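Local coordinates for putative exported protein (Bordetella pertussis Tohama I, PDB 2PFY) that binds pyroglutamic acid as the extracytoplasmic solute receptor of a tripartite ATP-independent periplasmic (TRAP) transport system, and probably delivers it to the membrane permease, at residues A[94-99]-A[295-299]; A[81-85]-A[273-277]; A[1-5]-A[33-37]. All blocks are in the same frame, centred on the assembly; numbering follows the deposited sequence.

In the fold
From the N terminus, interaction 3 comes first: strand 2-7 leads through helix 15-30 to strand 35-40, and the two strands pair in parallel, closing a short loop of the chain at one edge of the five-stranded sheet. Interactions 1 and 2 both lie further on and close far longer loops, of nearly 200 residues each. Their segments alternate, 81-85, 94-99, 273-277, 295-299, and therefore cross rather than nest. Together they tie the chain's last two helices to the loop before helix 89-108 and to that helix itself. The two touch through Tyr299 and Leu85, whereas interaction 3 stands apart, its centre about 42 Å from that of interaction 2.

Interaction 1: A[94-99]-A[295-299]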
loop_
_atom_site.group_PDB
_atom_site.type_symbol
_atom_site.label_atom_id
_atom_site.label_comp_id
_atom_site.label_asym_id
_atom_site.label_seq_id
_atom_site.Cartn_x
_atom_site.Cartn_y
_atom_site.Cartn_z
ATOM N N LYS A 94 -8.020 -11.041 7.289
ATOM C CA LYS A 94 -8.581 -11.050 8.623
ATOM C C LYS A 94 -8.162 -9.779 9.334
ATOM O O LYS A 94 -8.991 -9.108 9.952
ATOM C CB LYS A 94 -8.099 -12.284 9.390
ATOM C CG LYS A 94 -8.720 -12.460 10.801
ATOM C CD LYS A 94 -8.435 -13.879 11.343
ATOM C CE LYS A 94 -9.119 -14.112 12.710
ATOM N NZ LYS A 94 -10.289 -13.176 12.939
ATOM N N LEU A 95 -6.886 -9.419 9.208
ATOM C CA LEU A 95 -6.407 -8.159 9.762
ATOM C C LEU A 95 -7.186 -6.958 9.182
ATOM O O LEU A 95 -7.556 -6.037 9.920
ATOM C CB LEU A 95 -4.883 -8.012 9.567
ATOM C CG LEU A 95 -4.196 -6.745 10.125
ATOM C CD1 LEU A 95 -4.427 -6.566 11.674
ATOM C CD2 LEU A 95 -2.707 -6.687 9.805
ATOM N N TRP A 96 -7.438 -6.979 7.870
ATOM C CA TRP A 96 -8.138 -5.891 7.184
ATOM C C TRP A 96 -9.581 -5.754 7.698
ATOM O O TRP A 96 -10.068 -4.658 7.969
ATOM C CB TRP A 96 -8.087 -6.068 5.654
ATOM C CG TRP A 96 -8.966 -5.068 4.906
ATOM C CD1 TRP A 96 -10.111 -5.343 4.208
ATOM C CD2 TRP A 96 -8.794 -3.643 4.833
ATOM N NE1 TRP A 96 -10.644 -4.197 3.684
ATOM C CE2 TRP A 96 -9.864 -3.135 4.050
ATOM C CE3 TRP A 96 -7.818 -2.746 5.323
ATOM C CZ2 TRP A 96 -10.012 -1.770 3.766
ATOM C CZ3 TRP A 96 -7.959 -1.389 5.040
ATOM C CH2 TRP A 96 -9.053 -0.915 4.254
ATOM N N LYS A 97 -10.249 -6.888 7.832
ATOM C CA LYS A 97 -11.619 -6.934 8.347
ATOM C C LYS A 97 -11.708 -6.291 9.764
ATOM O O LYS A 97 -12.652 -5.554 10.051
ATOM C CB LYS A 97 -12.096 -8.384 8.342
ATOM C CG LYS A 97 -13.325 -8.653 7.458
ATOM C CD LYS A 97 -14.031 -9.975 7.911
ATOM C CE LYS A 97 -15.423 -9.710 8.544
ATOM N NZ LYS A 97 -15.619 -10.465 9.824
ATOM N N ALA A 98 -10.702 -6.527 10.610
ATOM C CA ALA A 98 -10.561 -5.875 11.935
ATOM C C ALA A 98 -10.122 -4.404 11.877
ATOM O O ALA A 98 -10.433 -3.617 12.787
ATOM C CB ALA A 98 -9.543 -6.650 12.806
ATOM N N THR A 99 -9.361 -4.043 10.841
ATOM C CA THR A 99 -8.789 -2.692 10.728
ATOM C C THR A 99 -9.784 -1.702 10.117
ATOM O O THR A 99 -9.938 -0.558 10.610
ATOM C CB THR A 99 -7.496 -2.716 9.885
ATOM O OG1 THR A 99 -6.553 -3.607 10.488
ATOM C CG2 THR A 99 -6.866 -1.353 9.782
ATOM N N LEU A 295 -8.335 -3.793 18.102
ATOM C CA LEU A 295 -8.028 -4.220 16.725
ATOM C C LEU A 295 -7.256 -5.552 16.762
ATOM O O LEU A 295 -7.666 -6.538 16.149
ATOM C CB LEU A 295 -7.256 -3.120 15.974
ATOM C CG LEU A 295 -6.951 -3.207 14.466
ATOM C CD1 LEU A 295 -6.260 -1.937 13.986
ATOM C CD2 LEU A 295 -6.099 -4.423 14.127
ATOM N N LEU A 296 -6.152 -5.566 17.501
ATOM C CA LEU A 296 -5.341 -6.769 17.673
ATOM C C LEU A 296 -6.125 -7.955 18.256
ATOM O O LEU A 296 -6.012 -9.076 17.752
ATOM C CB LEU A 296 -4.109 -6.455 18.514
ATOM C CG LEU A 296 -2.696 -6.450 17.920
ATOM C CD1 LEU A 296 -2.626 -6.061 16.423
ATOM C CD2 LEU A 296 -1.757 -5.600 18.772
ATOM N N ASP A 297 -6.937 -7.705 19.289
ATOM C CA ASP A 297 -7.869 -8.723 19.810
ATOM C C ASP A 297 -8.800 -9.266 18.733
ATOM O O ASP A 297 -8.938 -10.490 18.588
ATOM C CB ASP A 297 -8.710 -8.175 20.986
ATOM C CG ASP A 297 -7.865 -7.823 22.206
ATOM O OD1 ASP A 297 -6.764 -8.403 22.362
ATOM O OD2 ASP A 297 -8.313 -6.953 23.007
ATOM N N ALA A 298 -9.434 -8.365 17.981
ATOM C CA ALA A 298 -10.307 -8.753 16.873
ATOM C C ALA A 298 -9.579 -9.610 15.824
ATOM O O ALA A 298 -10.126 -10.618 15.355
ATOM C CB ALA A 298 -10.939 -7.525 16.220
ATOM N N TYR A 299 -8.356 -9.204 15.465
ATOM C CA TYR A 299 -7.530 -9.959 14.515
ATOM C C TYR A 299 -7.185 -11.343 15.053
ATOM O O TYR A 299 -7.428 -12.358 14.386
ATOM C CB TYR A 299 -6.230 -9.205 14.195
ATOM C CG TYR A 299 -5.203 -10.009 13.404
ATOM C CD1 TYR A 299 -5.542 -10.633 12.198
ATOM C CD2 TYR A 299 -3.892 -10.134 13.864
ATOM C CE1 TYR A 299 -4.588 -11.368 11.463
ATOM C CE2 TYR A 299 -2.927 -10.867 13.136
ATOM C CZ TYR A 299 -3.284 -11.472 11.944
ATOM O OH TYR A 299 -2.342 -12.189 11.247
#
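An oblique helix pair, its members running roughly in opposite directions (140°), brings Leu95 and Ala98 of segment 94-99 against Leu295, Ala298 and Tyr299 of segment 295-299. Small residues suit the crossing: Ala98 CB meets Ala298 CB at 3.8 Å, and these two methyl groups let the segment axes come to 8.6 Å. The Ala98 methyl also rests near the carbonyl O of Leu295. To one side of this alanine contact lie both the Tyr299 ring and a pair of leucines. CG of Tyr299 is anti to its own N (chi1 170°), which swings the ring along the 94-99 helix, so that CD1 comes within 3.5 Å of Leu95 N. Leu95 CD1 sits over one ring face, displaced toward the rim, while Leu95 CB makes an off-centre CH-pi contact at 4.2 Å from the ring centroid.

In this periplasmic solute-binding protein of the TRAP (DctP) family, the packing fastens helix 290-300, the last of the chain, to helix 89-108. The hydroxyl of Tyr299 hydrogen-bonds to Leu85 O in the loop that leads into helix 89-108, so one residue supplies both an apolar ring and a polar tip.

Leu95 CD1 is shared between the ring and Leu295 CD2, which it touches at 3.7 Å; Leu295 CD2 also lies near Thr99 OG1. That hydroxyl suits a buried place because it bonds back to Leu95 O at 2.7 Å, approaching from above the carbonyl plane. At the exposed border, Lys94 starts with CG anti to its N (chi1 -176°) and runs nearly straight to CE, its methylenes passing obliquely by the Tyr299 ring. Its exposed NZ makes a weak hydrogen bond with Lys301 O, close to the C terminus.

Interaction 2: A[81-85]-A[273-277]; sequences SVPFL and LQAIG
Phe84 reaches from the loop onto the helix at Leu273 and Gln274. Its CB leaves the backbone toward the helix, and CG, anti to the carbonyl carbon (chi1 -60°), comes 4.1 Å from Gln274 CG. That methylene lies over one face of the ring, offset toward the rim, with the amide plane at 89° to the ring plane. Further out, CD2 passes beside the carbonyl O of Leu273, and CE2 makes the closest approach, 3.3 Å to Leu273 CB, which sits at the ring edge near its plane. CZ, at the tip, is 4.1 Å from that same CB. An aromatic suits this place because its flat ring offers an edge to Leu273 CB and a face to CG of an exposed glutamine.

Pro83 approaches the helix where Gly277 leaves room. The CA atoms of these two residues are only 4.4 Å apart, and Gly277, having no side chain, lets Pro83 O come up to its CA in a CA-H...O contact of 3.4 Å. Pro83 CB lies 4.0 Å from Leu273 O, and Val82 CG1 rests near Gly277 O.

The contact lays the loop between strand 62-66 and helix 89-108 along helix 267-287, where Val82 also touches Val281 and Pro83 touches Met280. Pro83 packs against Met152 of helix 147-155 as well, and Phe84 shares a backbone hydrogen bond with Ala204, in the connection between strands 198-201 and 208-214.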
loop_
_atom_site.group_PDB
_atom_site.type_symbol
_atom_site.label_atom_id
_atom_site.label_comp_id
_atom_site.label_asym_id
_atom_site.label_seq_id
_atom_site.Cartn_x
_atom_site.Cartn_y
_atom_site.Cartn_z
ATOM N N SER A 81 1.650 -2.888 8.113
ATOM C CA SER A 81 3.072 -2.855 7.789
ATOM C C SER A 81 3.987 -3.431 8.886
ATOM O O SER A 81 5.207 -3.312 8.793
ATOM C CB SER A 81 3.511 -1.438 7.401
ATOM O OG SER A 81 2.767 -0.969 6.275
ATOM N N VAL A 82 3.403 -4.026 9.926
ATOM C CA VAL A 82 4.200 -4.693 10.969
ATOM C C VAL A 82 4.740 -6.031 10.434
ATOM O O VAL A 82 3.946 -6.896 10.075
ATOM C CB VAL A 82 3.378 -4.967 12.256
ATOM C CG1 VAL A 82 4.212 -5.845 13.256
ATOM C CG2 VAL A 82 2.874 -3.655 12.900
ATOM N N PRO A 83 6.076 -6.184 10.339
ATOM C CA PRO A 83 6.612 -7.416 9.748
ATOM C C PRO A 83 6.134 -8.692 10.418
ATOM O O PRO A 83 6.096 -8.791 11.661
ATOM C CB PRO A 83 8.134 -7.235 9.832
ATOM C CG PRO A 83 8.329 -5.708 9.819
ATOM C CD PRO A 83 7.145 -5.214 10.661
ATOM N N PHE A 84 5.697 -9.627 9.585
ATOM C CA PHE A 84 5.303 -10.971 9.984
ATOM C C PHE A 84 4.078 -11.104 10.908
ATOM O O PHE A 84 3.743 -12.211 11.364
ATOM C CB PHE A 84 6.530 -11.754 10.458
ATOM C CG PHE A 84 7.552 -11.869 9.400
ATOM C CD1 PHE A 84 7.339 -12.702 8.318
ATOM C CD2 PHE A 84 8.668 -11.047 9.404
ATOM C CE1 PHE A 84 8.267 -12.780 7.284
ATOM C CE2 PHE A 84 9.609 -11.115 8.368
ATOM C CZ PHE A 84 9.415 -11.988 7.317
ATOM N N LEU A 85 3.391 -9.994 11.163
ATOM C CA LEU A 85 2.117 -10.062 11.865
ATOM C C LEU A 85 1.032 -10.734 11.014
ATOM O O LEU A 85 0.224 -11.535 11.505
ATOM C CB LEU A 85 1.692 -8.654 12.298
ATOM C CG LEU A 85 0.309 -8.506 12.965
ATOM C CD1 LEU A 85 0.237 -9.149 14.352
ATOM C CD2 LEU A 85 -0.077 -7.058 13.056
ATOM N N LEU A 273 14.214 -10.578 10.797
ATOM C CA LEU A 273 13.011 -9.794 10.461
ATOM C C LEU A 273 11.844 -10.125 11.387
ATOM O O LEU A 273 11.062 -9.240 11.732
ATOM C CB LEU A 273 12.615 -10.001 8.997
ATOM C CG LEU A 273 13.570 -9.441 7.928
ATOM C CD1 LEU A 273 13.067 -9.773 6.488
ATOM C CD2 LEU A 273 13.771 -7.941 8.085
ATOM N N GLN A 274 11.731 -11.397 11.775
ATOM C CA GLN A 274 10.752 -11.834 12.781
ATOM C C GLN A 274 10.988 -11.129 14.125
ATOM O O GLN A 274 10.039 -10.690 14.779
ATOM C CB GLN A 274 10.759 -13.365 12.946
ATOM C CG GLN A 274 10.064 -14.118 11.766
ATOM C CD GLN A 274 10.451 -15.603 11.625
ATOM O OE1 GLN A 274 11.141 -16.173 12.479
ATOM N NE2 GLN A 274 10.004 -16.230 10.533
ATOM N N ALA A 275 12.249 -11.016 14.525
ATOM C CA ALA A 275 12.600 -10.276 15.751
ATOM C C ALA A 275 12.276 -8.782 15.600
ATOM O O ALA A 275 11.740 -8.171 16.542
ATOM C CB ALA A 275 14.068 -10.495 16.148
ATOM N N ILE A 276 12.558 -8.219 14.411
ATOM C CA ILE A 276 12.171 -6.838 14.108
ATOM C C ILE A 276 10.646 -6.630 14.200
ATOM O O ILE A 276 10.199 -5.598 14.696
ATOM C CB ILE A 276 12.760 -6.331 12.761
ATOM C CG1 ILE A 276 14.259 -6.041 12.925
ATOM C CG2 ILE A 276 12.029 -5.070 12.254
ATOM C CD1 ILE A 276 14.949 -5.708 11.656
ATOM N N GLY A 277 9.876 -7.622 13.726
ATOM C CA GLY A 277 8.425 -7.636 13.802
ATOM C C GLY A 277 7.887 -7.656 15.221
ATOM O O GLY A 277 6.918 -6.947 15.536
#

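Interaction 3: A[1-5]-A[33-37]; sequences ATSWT and GALEI
Thr2 and Trp4 are joined to Ala34 and Glu36 by three backbone hydrogen bonds in parallel register. Thr2 N donates to Ala34 O at 2.8 Å, the least straight of the three (142° at the hydrogen), while Glu36 N to Thr2 O at 2.9 Å and Trp4 N to Glu36 O at 2.8 Å are nearly linear. Glu36 thus uses both N and O toward the same strand, as a parallel pair requires, and CA-H...O contacts such as Leu35 CA to Thr2 O fill in between. At the N-terminal end of the pair a water donates to Ala34 O and also pairs with Thr2 OG1, giving that carbonyl a second partner. Gly33, with its positive phi of 92°, lets the chain turn into the strand.

Side chains alternate between the two faces. Ser3 and Glu36, a bridge pair in the backbone, put their side chains on the more polar face; the Glu36 carboxylate forms a salt bridge with Lys38 through OE1. On the apolar face Leu35 carries CG anti to N (chi1 177°), and its CD1 lies 3.7 Å above one face of the Trp4 indole, a CH-pi contact centred near the six-membered ring. The same methyl touches Thr2 CG2 at 3.8 Å. Ile37 runs alongside Trp4, with CG1 3.5 Å from Trp4 CD1. A broad indole and branched aliphatics suit this buried face.

The pair joins the two strands of a beta-alpha-beta unit, with the connecting helix 15-30 packed by Phe23, Ala24 and Val27 on Ile37. Trp4 also reaches Ile62 on strand 62-66, the other neighbour of strand 2-7 in the sheet, whereas strand 35-40 is outermost in the chain.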
loop_
_atom_site.group_PDB
_atom_site.type_symbol
_atom_site.label_atom_id
_atom_site.label_comp_id
_atom_site.label_asym_id
_atom_site.label_seq_id
_atom_site.Cartn_x
_atom_site.Cartn_y
_atom_site.Cartn_z
ATOM N N ALA A 1 -25.704 16.332 -13.608
ATOM C CA ALA A 1 -24.472 15.498 -13.737
ATOM C C ALA A 1 -23.333 16.112 -12.925
ATOM O O ALA A 1 -23.299 17.343 -12.706
ATOM C CB ALA A 1 -24.078 15.332 -15.192
ATOM N N THR A 2 -22.445 15.255 -12.440
ATOM C CA THR A 2 -21.369 15.674 -11.563
ATOM C C THR A 2 -20.102 15.057 -12.134
ATOM O O THR A 2 -20.132 13.882 -12.515
ATOM C CB THR A 2 -21.603 15.167 -10.140
ATOM O OG1 THR A 2 -22.841 15.699 -9.640
ATOM C CG2 THR A 2 -20.498 15.605 -9.201
ATOM N N SER A 3 -19.030 15.863 -12.228
ATOM C CA SER A 3 -17.679 15.401 -12.576
ATOM C C SER A 3 -16.786 15.484 -11.356
ATOM O O SER A 3 -16.713 16.541 -10.711
ATOM C CB SER A 3 -17.040 16.283 -13.652
ATOM O OG SER A 3 -17.972 16.569 -14.661
ATOM N N TRP A 4 -16.057 14.402 -11.089
ATOM C CA TRP A 4 -15.091 14.293 -9.996
ATOM C C TRP A 4 -13.731 14.077 -10.631
ATOM O O TRP A 4 -13.626 13.336 -11.623
ATOM C CB TRP A 4 -15.258 12.921 -9.396
ATOM C CG TRP A 4 -15.831 12.644 -8.139
ATOM C CD1 TRP A 4 -15.622 11.474 -7.395
ATOM C CD2 TRP A 4 -16.752 13.380 -7.444
ATOM N NE1 TRP A 4 -16.327 11.507 -6.261
ATOM C CE2 TRP A 4 -17.052 12.665 -6.271
ATOM C CE3 TRP A 4 -17.356 14.595 -7.661
ATOM C CZ2 TRP A 4 -17.916 13.137 -5.344
ATOM C CZ3 TRP A 4 -18.176 15.028 -6.765
ATOM C CH2 TRP A 4 -18.462 14.319 -5.614
ATOM N N THR A 5 -12.680 14.571 -9.990
ATOM C CA THR A 5 -11.330 14.186 -10.369
ATOM C C THR A 5 -10.756 13.299 -9.281
ATOM O O THR A 5 -10.917 13.560 -8.084
ATOM C CB THR A 5 -10.409 15.426 -10.560
ATOM O OG1 THR A 5 -10.957 16.235 -11.618
ATOM C CG2 THR A 5 -8.960 14.982 -10.963
ATOM N N GLY A 33 -24.323 7.829 -16.061
ATOM C CA GLY A 33 -23.693 9.079 -16.435
ATOM C C GLY A 33 -23.807 10.236 -15.452
ATOM O O GLY A 33 -23.154 11.255 -15.643
ATOM N N ALA A 34 -24.600 10.084 -14.401
ATOM C CA ALA A 34 -24.784 11.174 -13.425
ATOM C C ALA A 34 -23.515 11.493 -12.621
ATOM O O ALA A 34 -23.368 12.616 -12.150
ATOM C CB ALA A 34 -25.971 10.888 -12.469
ATOM N N LEU A 35 -22.621 10.509 -12.430
ATOM C CA LEU A 35 -21.327 10.809 -11.824
ATOM C C LEU A 35 -20.209 10.248 -12.698
ATOM O O LEU A 35 -20.156 9.027 -12.977
ATOM C CB LEU A 35 -21.228 10.280 -10.386
ATOM C CG LEU A 35 -19.878 10.476 -9.644
ATOM C CD1 LEU A 35 -19.504 11.980 -9.507
ATOM C CD2 LEU A 35 -19.886 9.809 -8.264
ATOM N N GLU A 36 -19.323 11.140 -13.128
ATOM C CA GLU A 36 -18.152 10.733 -13.923
ATOM C C GLU A 36 -16.881 11.041 -13.133
ATOM O O GLU A 36 -16.675 12.175 -12.681
ATOM C CB GLU A 36 -18.125 11.422 -15.293
ATOM C CG GLU A 36 -16.891 10.966 -16.114
ATOM C CD GLU A 36 -16.953 11.295 -17.586
ATOM O OE1 GLU A 36 -17.302 12.449 -17.900
ATOM O OE2 GLU A 36 -16.599 10.399 -18.418
ATOM N N ILE A 37 -16.055 10.020 -12.935
ATOM C CA ILE A 37 -14.820 10.198 -12.205
ATOM C C ILE A 37 -13.685 10.043 -13.215
ATOM O O ILE A 37 -13.594 9.038 -13.884
ATOM C CB ILE A 37 -14.678 9.178 -11.078
ATOM C CG1 ILE A 37 -15.890 9.294 -10.104
ATOM C CG2 ILE A 37 -13.294 9.365 -10.392
ATOM C CD1 ILE A 37 -15.994 8.183 -9.038
HETATM O O HOH W 1 -24.649 13.217 -9.407
#